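Leucine aminopeptidase (Parabacteroides distasonis, PDB 3TC8) binds zinc and is probably an M28-family exopeptidase that trims peptides from the amino end, with a glutaminyl-peptide cyclotransferase activity also possible. Local coordinates at residues Phe61-Tyr66 against Gly87-Glu92; Ser94-Leu99 against Gly150-Phe155; Pro221-Val226 against Pro261-Ile266. All coordinates share one frame; numbering follows the deposited sequence. Where two conformers were deposited one is given.

Contact 1: residues Phe61-Tyr66 against Gly87-Glu92; sequences FGAKVY and GSFDPE
Lys64 and Ser88 form an antiparallel hydrogen-bonded pair, with Val65 and Gly87 next along as a non-hydrogen-bonded one; the axes of strands 64-66 and 87-89 approach to 4.6 Å, their directions 153° apart. Lys64 N donates to Ser88 O at 2.9 Å, and Ser88 N returns a bond to Lys64 O at 2.8 Å. Ser88 O also accepts from a water that donates to Gly62 O as well, so the pairing is carried on by solvent where the strand begins. Gly62 closes helix 45-60 in a Schellman motif, and its positive phi suits a residue without a side chain. What is joined here is the open end of the beta hairpin 64-73/79-89, whose first strand is the outermost of the sheet at this side.

Among the side chains, the Phe89 ring carries most of the contact. Ala63 CB sits over one face, shifted toward the rim, a CH-pi contact 4.0 Å from the ring centroid. Phe61 O meets the edge of that ring in its plane, 3.7 Å from Phe89 CE1, and Phe61 CB lies 3.9 Å from Phe89 CZ. With CG anti to its carbonyl carbon (chi1 -56°), the Phe61 ring leads away to Leu136 and Ala139 of helix 125-144. Ala63 CB also rests 3.8 Å from Gly87 CA, where a side chain on the glycine would be tight. Across the sheet, Ser88 OG lies at the edge of the Tyr66 ring, 3.5 Å from CE1, while its hydrogen bond goes to Asp152 OD1.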
ATOM      1  N   PHE A  61      10.250 -14.914   5.836  1.00  9.67           N
ATOM      2  CA  PHE A  61      10.513 -15.061   4.414  1.00 10.26           C
ATOM      3  C   PHE A  61      11.990 -14.942   4.071  1.00 10.63           C
ATOM      4  O   PHE A  61      12.379 -15.203   2.944  1.00 12.02           O
ATOM      5  CB  PHE A  61       9.746 -14.005   3.616  1.00 10.23           C
ATOM      6  CG  PHE A  61       8.261 -13.975   3.836  1.00  9.89           C
ATOM      7  CD1 PHE A  61       7.518 -15.092   4.246  1.00 10.48           C
ATOM      8  CD2 PHE A  61       7.575 -12.783   3.695  1.00 10.25           C
ATOM      9  CE1 PHE A  61       6.143 -15.001   4.420  1.00 10.80           C
ATOM     10  CE2 PHE A  61       6.210 -12.700   3.857  1.00 10.87           C
ATOM     11  CZ  PHE A  61       5.501 -13.803   4.240  1.00 10.88           C
ATOM     12  N   GLY A  62      12.806 -14.452   4.999  1.00 11.15           N
ATOM     13  CA  GLY A  62      14.224 -14.260   4.770  1.00 11.06           C
ATOM     14  C   GLY A  62      14.636 -12.834   4.494  1.00 10.48           C
ATOM     15  O   GLY A  62      15.785 -12.589   4.182  1.00 12.36           O
ATOM     16  N   ALA A  63      13.730 -11.879   4.675  1.00 10.82           N
ATOM     17  CA  ALA A  63      14.070 -10.474   4.506  1.00 11.58           C
ATOM     18  C   ALA A  63      14.951 -10.002   5.643  1.00 11.55           C
ATOM     19  O   ALA A  63      14.799 -10.426   6.799  1.00 12.27           O
ATOM     20  CB  ALA A  63      12.821  -9.637   4.428  1.00 12.62           C
ATOM     21  N   LYS A  64      15.795  -9.030   5.339  1.00 11.16           N
ATOM     22  CA  LYS A  64      16.471  -8.227   6.328  1.00 11.87           C
ATOM     23  C   LYS A  64      15.493  -7.132   6.765  1.00 10.96           C
ATOM     24  O   LYS A  64      15.087  -6.326   5.911  1.00 11.43           O
ATOM     25  CB  LYS A  64      17.738  -7.596   5.759  1.00 13.33           C
ATOM     26  CG  LYS A  64      18.499  -6.803   6.759  1.00 16.85           C
ATOM     27  CD  LYS A  64      19.761  -6.204   6.175  1.00 22.13           C
ATOM     28  CE  LYS A  64      20.505  -5.302   7.154  1.00 25.87           C
ATOM     29  NZ  LYS A  64      20.947  -6.021   8.382  1.00 33.45           N
ATOM     30  N   VAL A  65      15.063  -7.150   8.026  1.00 10.85           N
ATOM     31  CA  VAL A  65      13.957  -6.292   8.447  1.00 10.47           C
ATOM     32  C   VAL A  65      14.494  -5.116   9.253  1.00 11.68           C
ATOM     33  O   VAL A  65      15.300  -5.290  10.174  1.00 14.38           O
ATOM     34  CB  VAL A  65      12.913  -7.108   9.254  1.00 12.25           C
ATOM     35  CG1 VAL A  65      11.816  -6.164   9.815  1.00 13.15           C
ATOM     36  CG2 VAL A  65      12.346  -8.190   8.365  1.00 13.71           C
ATOM     37  N   TYR A  66      14.022  -3.948   8.881  1.00 11.18           N
ATOM     38  CA  TYR A  66      14.260  -2.717   9.623  1.00 11.05           C
ATOM     39  C   TYR A  66      12.945  -2.187  10.134  1.00 10.40           C
ATOM     40  O   TYR A  66      11.995  -2.135   9.389  1.00 12.46           O
ATOM     41  CB  TYR A  66      14.856  -1.643   8.696  1.00 12.49           C
ATOM     42  CG  TYR A  66      16.031  -1.967   7.884  1.00 15.28           C
ATOM     43  CD1 TYR A  66      15.915  -2.728   6.741  1.00 17.59           C
ATOM     44  CD2 TYR A  66      17.261  -1.432   8.173  1.00 18.09           C
ATOM     45  CE1 TYR A  66      16.976  -3.001   5.918  1.00 18.07           C
ATOM     46  CE2 TYR A  66      18.367  -1.702   7.372  1.00 17.66           C
ATOM     47  CZ  TYR A  66      18.206  -2.470   6.232  1.00 17.10           C
ATOM     48  OH  TYR A  66      19.299  -2.759   5.434  1.00 22.34           O
ATOM     49  N   GLY A  87      11.316  -4.645   4.695  1.00  8.60           N
ATOM     50  CA  GLY A  87      11.949  -5.944   4.463  1.00  9.06           C
ATOM     51  C   GLY A  87      12.715  -5.927   3.190  1.00  8.94           C
ATOM     52  O   GLY A  87      12.175  -5.733   2.113  1.00 10.05           O
ATOM     53  N   SER A  88      14.007  -6.168   3.283  1.00  9.73           N
ATOM     54  CA  SER A  88      14.891  -6.085   2.114  0.60  9.77           C
ATOM     55  C   SER A  88      15.409  -7.473   1.739  1.00 10.36           C
ATOM     56  O   SER A  88      15.996  -8.199   2.578  1.00 11.50           O
ATOM     57  CB  SER A  88      16.088  -5.177   2.385  0.60  9.73           C
ATOM     58  OG  SER A  88      15.661  -3.873   2.738  0.60  9.69           O
ATOM     59  N   PHE A  89      15.224  -7.828   0.482  1.00 10.45           N
ATOM     60  CA  PHE A  89      15.751  -9.067  -0.064  1.00 10.96           C
ATOM     61  C   PHE A  89      16.926  -8.724  -0.969  1.00 13.29           C
ATOM     62  O   PHE A  89      16.963  -7.682  -1.634  1.00 13.43           O
ATOM     63  CB  PHE A  89      14.675  -9.759  -0.854  1.00 11.81           C
ATOM     64  CG  PHE A  89      13.516 -10.228  -0.043  1.00 11.77           C
ATOM     65  CD1 PHE A  89      13.525 -11.479   0.564  1.00 12.68           C
ATOM     66  CD2 PHE A  89      12.356  -9.483   0.031  1.00 12.48           C
ATOM     67  CE1 PHE A  89      12.428 -11.951   1.221  1.00 12.69           C
ATOM     68  CE2 PHE A  89      11.278  -9.968   0.694  1.00 13.76           C
ATOM     69  CZ  PHE A  89      11.307 -11.205   1.310  1.00 13.96           C
ATOM     70  N   ASP A  90      17.922  -9.636  -1.009  1.00 15.17           N
ATOM     71  CA  ASP A  90      19.228  -9.447  -1.738  1.00 15.59           C
ATOM     72  C   ASP A  90      19.771  -8.056  -1.390  1.00 15.05           C
ATOM     73  O   ASP A  90      19.944  -7.206  -2.283  1.00 14.56           O
ATOM     74  CB  ASP A  90      18.996  -9.618  -3.256  1.00 16.10           C
ATOM     75  CG  ASP A  90      20.277  -9.738  -4.087  1.00 19.79           C
ATOM     76  OD1 ASP A  90      21.373  -9.784  -3.511  1.00 23.73           O
ATOM     77  OD2 ASP A  90      20.119  -9.751  -5.342  1.00 25.36           O
ATOM     78  N   PRO A  91      19.996  -7.808  -0.084  1.00 15.73           N
ATOM     79  CA  PRO A  91      20.197  -6.428   0.356  1.00 17.41           C
ATOM     80  C   PRO A  91      21.419  -5.699  -0.173  1.00 19.48           C
ATOM     81  O   PRO A  91      21.425  -4.468  -0.176  1.00 21.39           O
ATOM     82  CB  PRO A  91      20.227  -6.523   1.892  1.00 17.75           C
ATOM     83  CG  PRO A  91      20.343  -7.934   2.233  1.00 21.19           C
ATOM     84  CD  PRO A  91      19.887  -8.741   1.052  1.00 17.97           C
ATOM     85  N   GLU A  92      22.398  -6.429  -0.680  1.00 19.71           N
ATOM     86  CA  GLU A  92      23.591  -5.774  -1.207  1.00 21.70           C
ATOM     87  C   GLU A  92      23.487  -5.428  -2.703  1.00 21.18           C
ATOM     88  O   GLU A  92      24.379  -4.741  -3.243  1.00 23.84           O
ATOM     89  CB  GLU A  92      24.843  -6.621  -0.900  1.00 23.36           C
ATOM     90  CG  GLU A  92      25.054  -6.959   0.596  1.00 29.25           C
ATOM     91  CD  GLU A  92      25.048  -5.731   1.522  1.00 36.44           C
ATOM     92  OE1 GLU A  92      25.603  -4.669   1.142  1.00 41.32           O
ATOM     93  OE2 GLU A  92      24.494  -5.832   2.652  1.00 41.55           O
TER
HETATM   94  O   HOH W   1      17.443 -10.710   2.894  1.00 18.27           O

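Contact 2: residues Ser94-Leu99 against Gly150-Phe155; sequences SKRVLL and GIDIIF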
ATOM      1  N   SER A  94      22.783  -3.404  -5.834  1.00 19.07           N
ATOM      2  CA  SER A  94      22.614  -1.976  -6.067  1.00 19.75           C
ATOM      3  C   SER A  94      21.372  -1.715  -6.922  1.00 17.83           C
ATOM      4  O   SER A  94      20.898  -0.579  -6.921  1.00 20.19           O
ATOM      5  CB  SER A  94      23.883  -1.353  -6.705  1.00 21.27           C
ATOM      6  OG  SER A  94      24.086  -1.931  -7.957  1.00 24.60           O
ATOM      7  N   LYS A  95      20.939  -2.734  -7.675  1.00 16.82           N
ATOM      8  CA  LYS A  95      19.749  -2.621  -8.510  0.50 15.89           C
ATOM      9  C   LYS A  95      18.567  -3.156  -7.723  1.00 14.38           C
ATOM     10  O   LYS A  95      18.548  -4.319  -7.293  1.00 15.59           O
ATOM     11  CB  LYS A  95      19.916  -3.362  -9.833  0.50 16.85           C
ATOM     12  CG  LYS A  95      21.175  -2.962 -10.586  0.50 19.48           C
ATOM     13  CD  LYS A  95      21.103  -3.345 -12.051  0.50 24.32           C
ATOM     14  CE  LYS A  95      22.486  -3.530 -12.671  0.50 26.18           C
ATOM     15  NZ  LYS A  95      23.047  -4.881 -12.304  0.50 28.21           N
ATOM     16  N   ARG A  96      17.614  -2.265  -7.480  1.00 12.51           N
ATOM     17  CA  ARG A  96      16.510  -2.532  -6.557  1.00 11.03           C
ATOM     18  C   ARG A  96      15.194  -2.030  -7.087  1.00 10.63           C
ATOM     19  O   ARG A  96      15.148  -1.110  -7.906  1.00 11.36           O
ATOM     20  CB  ARG A  96      16.785  -1.872  -5.217  1.00 12.07           C
ATOM     21  CG  ARG A  96      18.184  -2.132  -4.733  1.00 12.92           C
ATOM     22  CD  ARG A  96      18.372  -1.865  -3.254  1.00 12.00           C
ATOM     23  NE  ARG A  96      17.592  -2.757  -2.392  1.00 11.78           N
ATOM     24  CZ  ARG A  96      17.882  -4.029  -2.198  1.00 11.96           C
ATOM     25  NH1 ARG A  96      19.001  -4.578  -2.694  1.00 13.22           N
ATOM     26  NH2 ARG A  96      17.094  -4.771  -1.419  1.00 11.39           N
ATOM     27  N   VAL A  97      14.117  -2.683  -6.635  1.00  9.57           N
ATOM     28  CA  VAL A  97      12.767  -2.235  -6.840  1.00  9.07           C
ATOM     29  C   VAL A  97      12.095  -2.104  -5.485  1.00  8.10           C
ATOM     30  O   VAL A  97      12.253  -2.958  -4.625  1.00  9.21           O
ATOM     31  CB  VAL A  97      11.982  -3.196  -7.739  1.00  9.90           C
ATOM     32  CG1 VAL A  97      10.502  -2.864  -7.761  1.00 10.89           C
ATOM     33  CG2 VAL A  97      12.579  -3.149  -9.151  1.00 14.09           C
ATOM     34  N   LEU A  98      11.377  -1.002  -5.280  1.00  8.02           N
ATOM     35  CA  LEU A  98      10.616  -0.701  -4.095  1.00  8.16           C
ATOM     36  C   LEU A  98       9.147  -1.051  -4.290  1.00  7.47           C
ATOM     37  O   LEU A  98       8.528  -0.521  -5.193  1.00  8.89           O
ATOM     38  CB  LEU A  98      10.787   0.777  -3.782  1.00  8.59           C
ATOM     39  CG  LEU A  98       9.945   1.320  -2.615  1.00  8.63           C
ATOM     40  CD1 LEU A  98      10.273   0.680  -1.326  1.00 10.64           C
ATOM     41  CD2 LEU A  98      10.050   2.859  -2.560  1.00 11.21           C
ATOM     42  N   LEU A  99       8.624  -1.880  -3.393  1.00  7.46           N
ATOM     43  CA  LEU A  99       7.182  -2.239  -3.397  1.00  6.87           C
ATOM     44  C   LEU A  99       6.648  -1.821  -2.032  1.00  7.06           C
ATOM     45  O   LEU A  99       7.214  -2.160  -1.007  1.00  8.00           O
ATOM     46  CB  LEU A  99       7.009  -3.752  -3.580  1.00  7.74           C
ATOM     47  CG  LEU A  99       7.631  -4.348  -4.827  1.00  8.25           C
ATOM     48  CD1 LEU A  99       7.398  -5.886  -4.836  1.00 10.62           C
ATOM     49  CD2 LEU A  99       7.111  -3.737  -6.105  1.00  8.95           C
ATOM     50  N   GLY A 150      17.340  -6.695  -6.346  1.00 12.14           N
ATOM     51  CA  GLY A 150      16.958  -6.475  -4.967  1.00 11.55           C
ATOM     52  C   GLY A 150      15.522  -5.988  -4.873  1.00  9.51           C
ATOM     53  O   GLY A 150      15.084  -5.270  -5.747  1.00 11.65           O
ATOM     54  N   ILE A 151      14.811  -6.418  -3.846  1.00 10.04           N
ATOM     55  CA  ILE A 151      13.455  -5.953  -3.596  1.00  8.79           C
ATOM     56  C   ILE A 151      13.371  -5.457  -2.192  1.00  9.01           C
ATOM     57  O   ILE A 151      13.776  -6.145  -1.240  1.00 10.47           O
ATOM     58  CB  ILE A 151      12.410  -7.098  -3.746  1.00  9.90           C
ATOM     59  CG1 ILE A 151      12.479  -7.738  -5.155  1.00 11.00           C
ATOM     60  CG2 ILE A 151      11.024  -6.560  -3.452  1.00 11.02           C
ATOM     61  CD1 ILE A 151      12.071  -6.868  -6.319  1.00 12.91           C
ATOM     62  N   ASP A 152      12.823  -4.259  -2.013  1.00  8.45           N
ATOM     63  CA  ASP A 152      12.479  -3.743  -0.687  1.00  8.77           C
ATOM     64  C   ASP A 152      10.961  -3.676  -0.598  1.00  8.30           C
ATOM     65  O   ASP A 152      10.331  -3.088  -1.452  1.00 10.10           O
ATOM     66  CB  ASP A 152      13.099  -2.371  -0.462  1.00  9.10           C
ATOM     67  CG  ASP A 152      14.591  -2.423  -0.656  1.00 10.07           C
ATOM     68  OD1 ASP A 152      15.245  -3.114   0.156  1.00 10.85           O
ATOM     69  OD2 ASP A 152      15.082  -1.824  -1.656  1.00 10.55           O
ATOM     70  N   ILE A 153      10.433  -4.319   0.427  1.00  8.02           N
ATOM     71  CA  ILE A 153       9.009  -4.273   0.765  1.00  8.30           C
ATOM     72  C   ILE A 153       8.902  -3.255   1.897  1.00  8.30           C
ATOM     73  O   ILE A 153       9.532  -3.483   2.946  1.00  9.24           O
ATOM     74  CB  ILE A 153       8.503  -5.630   1.233  1.00  8.82           C
ATOM     75  CG1 ILE A 153       8.786  -6.783   0.261  1.00 10.60           C
ATOM     76  CG2 ILE A 153       7.074  -5.543   1.677  1.00  9.59           C
ATOM     77  CD1 ILE A 153       8.011  -6.712  -0.997  1.00 11.51           C
ATOM     78  N   ILE A 154       8.106  -2.237   1.736  1.00  7.06           N
ATOM     79  CA  ILE A 154       7.903  -1.258   2.817  1.00  7.63           C
ATOM     80  C   ILE A 154       6.421  -1.101   3.133  1.00  6.83           C
ATOM     81  O   ILE A 154       5.619  -0.828   2.273  1.00  7.42           O
ATOM     82  CB  ILE A 154       8.545   0.123   2.585  1.00  8.01           C
ATOM     83  CG1 ILE A 154      10.033  -0.057   2.265  1.00  9.02           C
ATOM     84  CG2 ILE A 154       8.292   0.996   3.822  1.00  9.57           C
ATOM     85  CD1 ILE A 154      10.837   1.262   2.151  1.00 11.26           C
ATOM     86  N   PHE A 155       6.136  -1.310   4.436  1.00  7.31           N
ATOM     87  CA  PHE A 155       4.840  -0.993   4.992  1.00  7.34           C
ATOM     88  C   PHE A 155       4.977   0.354   5.734  1.00  7.26           C
ATOM     89  O   PHE A 155       5.610   0.431   6.776  1.00  7.95           O
ATOM     90  CB  PHE A 155       4.347  -2.093   5.911  1.00  7.82           C
ATOM     91  CG  PHE A 155       4.357  -3.486   5.291  1.00  8.04           C
ATOM     92  CD1 PHE A 155       4.036  -3.699   3.966  1.00  7.86           C
ATOM     93  CD2 PHE A 155       4.682  -4.563   6.089  1.00  8.65           C
ATOM     94  CE1 PHE A 155       4.057  -4.998   3.461  1.00  9.00           C
ATOM     95  CE2 PHE A 155       4.668  -5.879   5.575  1.00  8.80           C
ATOM     96  CZ  PHE A 155       4.349  -6.049   4.241  1.00  9.23           C
TER
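Residues Arg96-Leu99 run parallel to Gly150-Ile153, the strand directions 20° apart, and five backbone bonds stitch them, from Gly150 N to Lys95 O at one end to Ile154 N to Leu99 O at the other. Arg96 grips Asp152 side-on in a salt bridge. NE reaches OD2 at 2.8 Å on its syn side, while NH2 meets OD1 at 2.9 Å from above the carboxylate, the two planes being turned 42° apart. A bend at chi3 (65°) sets Arg96 NE in place for this grip. Gly150 CA lies under one guanidinium face, 3.6 Å from Arg96 NH1; a CB there would collide with that nitrogen. Asp152 OD2 also bonds Tyr191 OH, and Arg96 NH1 bonds Asp90 O, so this buried ion pair has further polar partners. Beyond it, Leu98 CD1 touches Ile154 CD1 at 3.6 Å. On the opposite face of the sheet Leu99 CD1 meets both Ile151 CG2 at 3.9 Å and Ile153 CD1 at 4.0 Å, under helices 125-144 and 292-308. Neighbouring parallel strands joined through helix 125-144 make a beta-alpha-beta crossover, part of the alpha/beta core of an M28 peptidase.

Contact 3: residues Pro221-Val226 against Pro261-Ile266; sequences PIVEMV and PSIDII
Ile263 presses its CG2 methyl against CG2 of Val223, 3.5 Å away, close for two methyl groups, and the two side chains cross at a slant. The same Ile263 methyl also meets Ile222, whose CG2 lies 3.8 Å from it. Ile263 CD1 takes a different neighbour: it reaches tip to tip toward Val226 CG2, at 3.8 Å. Chi1 of 74° puts CG1 between the backbone N and the carbonyl carbon, and chi2 of 166° then extends CD1 away from CA, toward Val226. One strand residue thus touches Ile222, its neighbour Val223 and, a turn further on, Val226. Ile265 adds a second tip-to-tip meeting, its CD1 standing 4.0 Å from Val226 CG1.

The axes of helix 221-226 and strand 262-266 pass 8.4 Å apart at 43°, so this part of the helix lies slantwise on the strand, outermost in the sheet. Ala219, earlier in helix 213-233, also touches Ile263. The strand's other face, marked by Ser262 and Asp264, looks to helix 250-258, which places it, as part of the sheet, between two helical layers, as in a three-layer alpha/beta/alpha arrangement. An alanine in place of Ile263 would probably open a gap before Val223 and Val226, leaving their CG2 methyls without the partners they now pack on. Asp264 N bonds Ser215 OG, a polar tie earlier in the helix. Between the two segments themselves only aliphatic carbons meet, so their attachment probably rests on the fit of branched side chains and their exclusion from water.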
ATOM      1  N   PRO A 221       6.734   5.158 -18.102  1.00 11.50           N
ATOM      2  CA  PRO A 221       7.219   3.851 -18.598  1.00 11.33           C
ATOM      3  C   PRO A 221       6.912   2.724 -17.648  1.00 10.30           C
ATOM      4  O   PRO A 221       6.727   1.578 -18.072  1.00 11.04           O
ATOM      5  CB  PRO A 221       8.728   4.069 -18.763  1.00 12.57           C
ATOM      6  CG  PRO A 221       8.873   5.546 -18.972  1.00 13.43           C
ATOM      7  CD  PRO A 221       7.814   6.165 -18.101  1.00 12.08           C
ATOM      8  N   ILE A 222       6.881   3.001 -16.344  1.00 10.39           N
ATOM      9  CA  ILE A 222       6.554   2.016 -15.339  1.00 10.11           C
ATOM     10  C   ILE A 222       5.079   1.668 -15.414  1.00 10.10           C
ATOM     11  O   ILE A 222       4.710   0.495 -15.370  1.00 10.20           O
ATOM     12  CB  ILE A 222       6.972   2.468 -13.911  1.00 10.54           C
ATOM     13  CG1 ILE A 222       8.442   2.959 -13.878  1.00 10.70           C
ATOM     14  CG2 ILE A 222       6.708   1.365 -12.888  1.00 11.43           C
ATOM     15  CD1 ILE A 222       9.476   1.940 -14.379  1.00 12.23           C
ATOM     16  N   VAL A 223       4.221   2.691 -15.512  1.00  9.38           N
ATOM     17  CA  VAL A 223       2.808   2.464 -15.740  1.00  9.81           C
ATOM     18  C   VAL A 223       2.596   1.550 -16.948  1.00 10.63           C
ATOM     19  O   VAL A 223       1.857   0.568 -16.901  1.00 10.55           O
ATOM     20  CB  VAL A 223       1.987   3.773 -15.892  1.00 10.27           C
ATOM     21  CG1 VAL A 223       0.533   3.458 -16.203  1.00 11.20           C
ATOM     22  CG2 VAL A 223       2.117   4.656 -14.639  1.00 10.39           C
ATOM     23  N   GLU A 224       3.212   1.923 -18.067  1.00 10.34           N
ATOM     24  CA  GLU A 224       3.036   1.165 -19.286  1.00 11.16           C
ATOM     25  C   GLU A 224       3.499  -0.285 -19.141  1.00 10.66           C
ATOM     26  O   GLU A 224       2.840  -1.199 -19.611  1.00 11.15           O
ATOM     27  CB  GLU A 224       3.692   1.861 -20.470  1.00 12.19           C
ATOM     28  CG  GLU A 224       2.940   3.171 -20.811  1.00 15.54           C
ATOM     29  CD  GLU A 224       1.499   2.941 -21.180  1.00 17.43           C
ATOM     30  OE1 GLU A 224       1.247   2.018 -22.028  1.00 19.76           O
ATOM     31  OE2 GLU A 224       0.634   3.678 -20.644  1.00 19.14           O
HETATM   32  N   MSE A 225       4.640  -0.489 -18.510  1.00 10.78           N
HETATM   33  CA  MSE A 225       5.149  -1.833 -18.309  1.00 10.90           C
HETATM   34  C   MSE A 225       4.182  -2.675 -17.482  1.00 10.33           C
HETATM   35  O   MSE A 225       3.895  -3.823 -17.832  1.00 10.54           O
HETATM   36  CB  MSE A 225       6.474  -1.744 -17.581  1.00 11.58           C
HETATM   37  CG  MSE A 225       7.077  -3.071 -17.073  1.00 12.71           C
HETATM   38 SE   MSE A 225       8.765  -2.946 -16.226  0.75 17.25          SE
HETATM   39  CE  MSE A 225       8.267  -1.839 -14.727  1.00 17.73           C
ATOM     40  N   VAL A 226       3.668  -2.113 -16.393  1.00  9.86           N
ATOM     41  CA  VAL A 226       2.746  -2.827 -15.538  1.00  9.35           C
ATOM     42  C   VAL A 226       1.409  -3.105 -16.226  1.00  9.80           C
ATOM     43  O   VAL A 226       0.908  -4.229 -16.182  1.00  9.98           O
ATOM     44  CB  VAL A 226       2.561  -2.063 -14.169  1.00  9.44           C
ATOM     45  CG1 VAL A 226       1.438  -2.679 -13.336  1.00 10.28           C
ATOM     46  CG2 VAL A 226       3.877  -2.055 -13.430  1.00 10.38           C
ATOM     47  N   PRO A 261      11.084   7.138  -9.358  1.00 11.50           N
ATOM     48  CA  PRO A 261       9.852   7.116 -10.153  1.00 10.78           C
ATOM     49  C   PRO A 261       8.925   6.008  -9.641  1.00 10.44           C
ATOM     50  O   PRO A 261       9.328   4.854  -9.646  1.00 11.22           O
ATOM     51  CB  PRO A 261      10.332   6.848 -11.592  1.00 12.10           C
ATOM     52  CG  PRO A 261      11.793   7.282 -11.577  1.00 15.45           C
ATOM     53  CD  PRO A 261      12.280   6.910 -10.192  1.00 12.90           C
ATOM     54  N   SER A 262       7.706   6.381  -9.266  1.00  9.73           N
ATOM     55  CA  SER A 262       6.810   5.446  -8.567  1.00  9.00           C
ATOM     56  C   SER A 262       5.406   5.583  -9.083  1.00  9.14           C
ATOM     57  O   SER A 262       4.959   6.677  -9.482  1.00 10.61           O
ATOM     58  CB  SER A 262       6.857   5.664  -7.068  1.00  9.76           C
ATOM     59  OG  SER A 262       8.132   5.509  -6.528  1.00 10.58           O
ATOM     60  N   ILE A 263       4.689   4.469  -9.066  1.00  8.47           N
ATOM     61  CA  ILE A 263       3.315   4.416  -9.492  1.00  7.95           C
ATOM     62  C   ILE A 263       2.416   3.918  -8.361  1.00  8.08           C
ATOM     63  O   ILE A 263       2.876   3.274  -7.400  1.00  8.77           O
ATOM     64  CB  ILE A 263       3.160   3.514 -10.731  1.00  9.02           C
ATOM     65  CG1 ILE A 263       3.262   2.018 -10.408  1.00  9.81           C
ATOM     66  CG2 ILE A 263       4.159   3.933 -11.836  1.00 10.17           C
ATOM     67  CD1 ILE A 263       2.781   1.118 -11.547  1.00 11.26           C
ATOM     68  N   ASP A 264       1.119   4.184  -8.535  1.00  8.25           N
ATOM     69  CA  ASP A 264       0.076   3.740  -7.614  1.00  7.87           C
ATOM     70  C   ASP A 264      -0.903   2.866  -8.331  1.00  8.23           C
ATOM     71  O   ASP A 264      -1.487   3.319  -9.332  1.00  8.75           O
ATOM     72  CB  ASP A 264      -0.628   4.968  -7.018  1.00  8.41           C
ATOM     73  CG  ASP A 264      -1.467   4.689  -5.806  1.00  8.84           C
ATOM     74  OD1 ASP A 264      -1.610   3.551  -5.335  1.00  9.18           O
ATOM     75  OD2 ASP A 264      -2.031   5.735  -5.276  1.00  9.88           O
ATOM     76  N   ILE A 265      -1.064   1.628  -7.860  1.00  7.81           N
ATOM     77  CA  ILE A 265      -2.093   0.708  -8.313  1.00  7.61           C
ATOM     78  C   ILE A 265      -3.181   0.796  -7.256  1.00  7.27           C
ATOM     79  O   ILE A 265      -2.988   0.357  -6.115  1.00  7.91           O
ATOM     80  CB  ILE A 265      -1.554  -0.738  -8.444  1.00  8.52           C
ATOM     81  CG1 ILE A 265      -0.334  -0.801  -9.378  1.00  8.63           C
ATOM     82  CG2 ILE A 265      -2.669  -1.676  -8.892  1.00  9.38           C
ATOM     83  CD1 ILE A 265       0.288  -2.140  -9.530  1.00  9.33           C
ATOM     84  N   ILE A 266      -4.321   1.364  -7.633  1.00  8.12           N
ATOM     85  CA  ILE A 266      -5.380   1.752  -6.698  1.00  8.68           C
ATOM     86  C   ILE A 266      -6.715   1.739  -7.377  1.00  8.30           C
ATOM     87  O   ILE A 266      -6.856   2.220  -8.497  1.00  8.94           O
ATOM     88  CB  ILE A 266      -5.066   3.138  -6.045  1.00  8.71           C
ATOM     89  CG1 ILE A 266      -6.193   3.558  -5.100  1.00 10.10           C
ATOM     90  CG2 ILE A 266      -4.777   4.220  -7.072  1.00  9.94           C
ATOM     91  CD1 ILE A 266      -5.825   4.719  -4.180  1.00 11.50           C
TER

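All three contacts belong to one mixed sheet. Contacts 1 and 2 are neighbours, centres 9 Å apart, because strands 79-89 and 150-156 lie side by side: Gly87 N is 2.8 Å from Ile153 O, a probable hydrogen bond that, with the Ser88 link to Asp152, ties the hairpin to the parallel strands. Strand 195-200 comes between contact 2 and contact 3, whose centres are 15 Å apart; contacts 1 and 3, toward opposite edges, are 23 Å apart. None touches the zinc site of Asp127, Asp160 and His281. Contact 2 is nonetheless connected to it through the chain, since Asp127 lies in helix 125-144 and Asp160 shortly follows strand 150-156.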